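Local coordinates for protein putative dioxygenase (1H-3-hydroxy-4-oxoquinaldine 2,4-dioxygenase) (Mycobacteroides abscessus subsp. abscessus, PDB 6RA3) that cleaves the ring of the Pseudomonas quinolone signal with dioxygen, giving N-octanoylanthranilate and carbon monoxide, at residues G150-Q153 with S154-G158. Residues are numbered along the deposited sequence; the frame is centred on the assembly and turned at random.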
ATOM      1  N   GLY A 150       5.719 -25.538 -15.175  1.00 52.57           N
ATOM      2  CA  GLY A 150       6.088 -26.889 -14.774  1.00 53.95           C
ATOM      3  C   GLY A 150       6.434 -26.994 -13.297  1.00 57.53           C
ATOM      4  O   GLY A 150       5.983 -27.915 -12.605  1.00 54.50           O
ATOM      5  N   LEU A 151       7.261 -26.065 -12.796  1.00 54.84           N
ATOM      6  CA  LEU A 151       7.594 -26.079 -11.376  1.00 51.51           C
ATOM      7  C   LEU A 151       6.344 -25.869 -10.531  1.00 53.81           C
ATOM      8  O   LEU A 151       6.150 -26.553  -9.519  1.00 45.79           O
ATOM      9  CB  LEU A 151       8.665 -25.023 -11.068  1.00 46.54           C
ATOM     10  CG  LEU A 151      10.112 -25.419 -11.424  1.00 42.96           C
ATOM     11  CD1 LEU A 151      11.104 -24.270 -11.237  1.00 37.19           C
ATOM     12  CD2 LEU A 151      10.584 -26.658 -10.624  1.00 41.42           C
ATOM     13  N   VAL A 152       5.449 -24.981 -10.980  1.00 51.00           N
ATOM     14  CA  VAL A 152       4.250 -24.641 -10.216  1.00 54.02           C
ATOM     15  C   VAL A 152       3.300 -25.832 -10.125  1.00 55.40           C
ATOM     16  O   VAL A 152       2.748 -26.120  -9.055  1.00 54.22           O
ATOM     17  CB  VAL A 152       3.553 -23.416 -10.841  1.00 52.04           C
ATOM     18  CG1 VAL A 152       2.067 -23.324 -10.395  1.00 51.22           C
ATOM     19  CG2 VAL A 152       4.309 -22.150 -10.475  1.00 45.73           C
ATOM     20  N   GLN A 153       3.038 -26.503 -11.254  1.00 52.29           N
ATOM     21  CA  GLN A 153       2.105 -27.630 -11.222  1.00 54.92           C
ATOM     22  C   GLN A 153       2.573 -28.716 -10.253  1.00 53.27           C
ATOM     23  O   GLN A 153       1.749 -29.315  -9.552  1.00 50.69           O
ATOM     24  CB  GLN A 153       1.909 -28.204 -12.623  1.00 52.61           C
ATOM     25  CG  GLN A 153       0.631 -27.711 -13.322  1.00 61.54           C
ATOM     26  CD  GLN A 153       0.332 -26.228 -13.086  1.00 65.27           C
ATOM     27  OE1 GLN A 153      -0.678 -25.877 -12.457  1.00 68.91           O
ATOM     28  NE2 GLN A 153       1.200 -25.349 -13.600  1.00 61.23           N
ATOM     29  N   SER A 154       3.892 -28.967 -10.175  1.00 44.42           N
ATOM     30  CA  SER A 154       4.392 -29.957  -9.216  1.00 55.56           C
ATOM     31  C   SER A 154       4.373 -29.421  -7.780  1.00 58.51           C
ATOM     32  O   SER A 154       4.280 -30.204  -6.823  1.00 46.19           O
ATOM     33  CB  SER A 154       5.806 -30.427  -9.613  1.00 52.52           C
ATOM     34  OG  SER A 154       6.807 -29.437  -9.433  1.00 50.77           O
ATOM     35  N   TRP A 155       4.451 -28.095  -7.610  1.00 66.64           N
ATOM     36  CA  TRP A 155       4.315 -27.479  -6.290  1.00 55.24           C
ATOM     37  C   TRP A 155       2.879 -27.581  -5.765  1.00 46.29           C
ATOM     38  O   TRP A 155       2.657 -27.789  -4.562  1.00 44.40           O
ATOM     39  CB  TRP A 155       4.761 -26.021  -6.378  1.00 47.19           C
ATOM     40  CG  TRP A 155       6.246 -25.841  -6.569  1.00 46.67           C
ATOM     41  CD1 TRP A 155       7.224 -26.766  -6.342  1.00 51.90           C
ATOM     42  CD2 TRP A 155       6.918 -24.656  -7.023  1.00 46.21           C
ATOM     43  NE1 TRP A 155       8.464 -26.229  -6.624  1.00 47.87           N
ATOM     44  CE2 TRP A 155       8.299 -24.939  -7.050  1.00 44.73           C
ATOM     45  CE3 TRP A 155       6.480 -23.382  -7.410  1.00 44.36           C
ATOM     46  CZ2 TRP A 155       9.250 -23.996  -7.443  1.00 48.07           C
ATOM     47  CZ3 TRP A 155       7.427 -22.453  -7.810  1.00 43.64           C
ATOM     48  CH2 TRP A 155       8.800 -22.768  -7.818  1.00 41.43           C
ATOM     49  N   LEU A 156       1.894 -27.446  -6.654  1.00 43.42           N
ATOM     50  CA  LEU A 156       0.488 -27.574  -6.276  1.00 49.81           C
ATOM     51  C   LEU A 156       0.090 -29.028  -6.039  1.00 46.18           C
ATOM     52  O   LEU A 156      -0.719 -29.313  -5.146  1.00 46.60           O
ATOM     53  CB  LEU A 156      -0.413 -26.978  -7.368  1.00 52.27           C
ATOM     54  CG  LEU A 156      -0.288 -25.500  -7.699  1.00 43.52           C
ATOM     55  CD1 LEU A 156      -1.286 -25.141  -8.767  1.00 54.87           C
ATOM     56  CD2 LEU A 156      -0.514 -24.656  -6.441  1.00 50.47           C
ATOM     57  N   ALA A 157       0.607 -29.945  -6.860  1.00 47.48           N
ATOM     58  CA  ALA A 157       0.306 -31.371  -6.741  1.00 46.61           C
ATOM     59  C   ALA A 157      -1.201 -31.614  -6.768  1.00 50.11           C
ATOM     60  O   ALA A 157      -1.725 -32.488  -6.076  1.00 56.40           O
ATOM     61  CB  ALA A 157       0.927 -31.949  -5.473  1.00 46.93           C
ATOM     62  N   GLY A 158      -1.911 -30.822  -7.568  1.00 53.47           N
ATOM     63  CA  GLY A 158      -3.357 -30.904  -7.586  1.00 47.37           C
ATOM     64  C   GLY A 158      -4.001 -30.709  -6.219  1.00 55.02           C
ATOM     65  O   GLY A 158      -4.756 -31.569  -5.759  1.00 61.14           O
TER
HETATM   66  O   HOH W   1      -0.705 -29.410 -10.004  1.00 51.01           O
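Leu151, Val152 and Gln153 offer their carbonyls to the amides of Trp155, Leu156 and Ala157, four residues on, in the closing turn of helix 144-156, where the chain leaves helical geometry at Ala157 with positive phi (55°). Leu151 O is gripped twice: Trp155 N donates to it over 3.0 Å, and Ser154 OG, also 3.0 Å away, reaches the same oxygen from a direction tilted from the carbonyl plane. With chi1 at 70°, the serine hydroxyl sits between its own backbone N and carbonyl carbon, folded back against the preceding turn. The indole of Trp155 lies back along the helix, and one face is roofed by Leu151. Leu151 CB stands 4.0 Å from the centroid of the six-membered ring of Trp155, only 16° off the normal, a CH-pi contact, while Leu151 O lies above the same indole nearer its rim. Val152 crosses the indole at about a right angle, CG2 meeting Trp155 CE3 at 4.0 Å. This helix belongs to the helical cap inserted between strands 116-120 and 209-214 of the alpha/beta-hydrolase fold, and its end adjoins the active site: the Trp155 ring stacks on His246, the probable proton donor/acceptor, and the two residues are also joined through backbone hydrogen bonding. Val152 uses its other methyl, CG1, 4.1 Å from Leu156 CD1; these two side chains run alongside each other and pack against Val168 of helix 162-170. The bent chain of Gln153 brings its amide back to the helix, where NE2 bonds Asp149 O and OE1 lies 3.8 Å from Leu156 CD1. Beyond the last helical bond, a water donates to Gln153 O and accepts from Gly158 N.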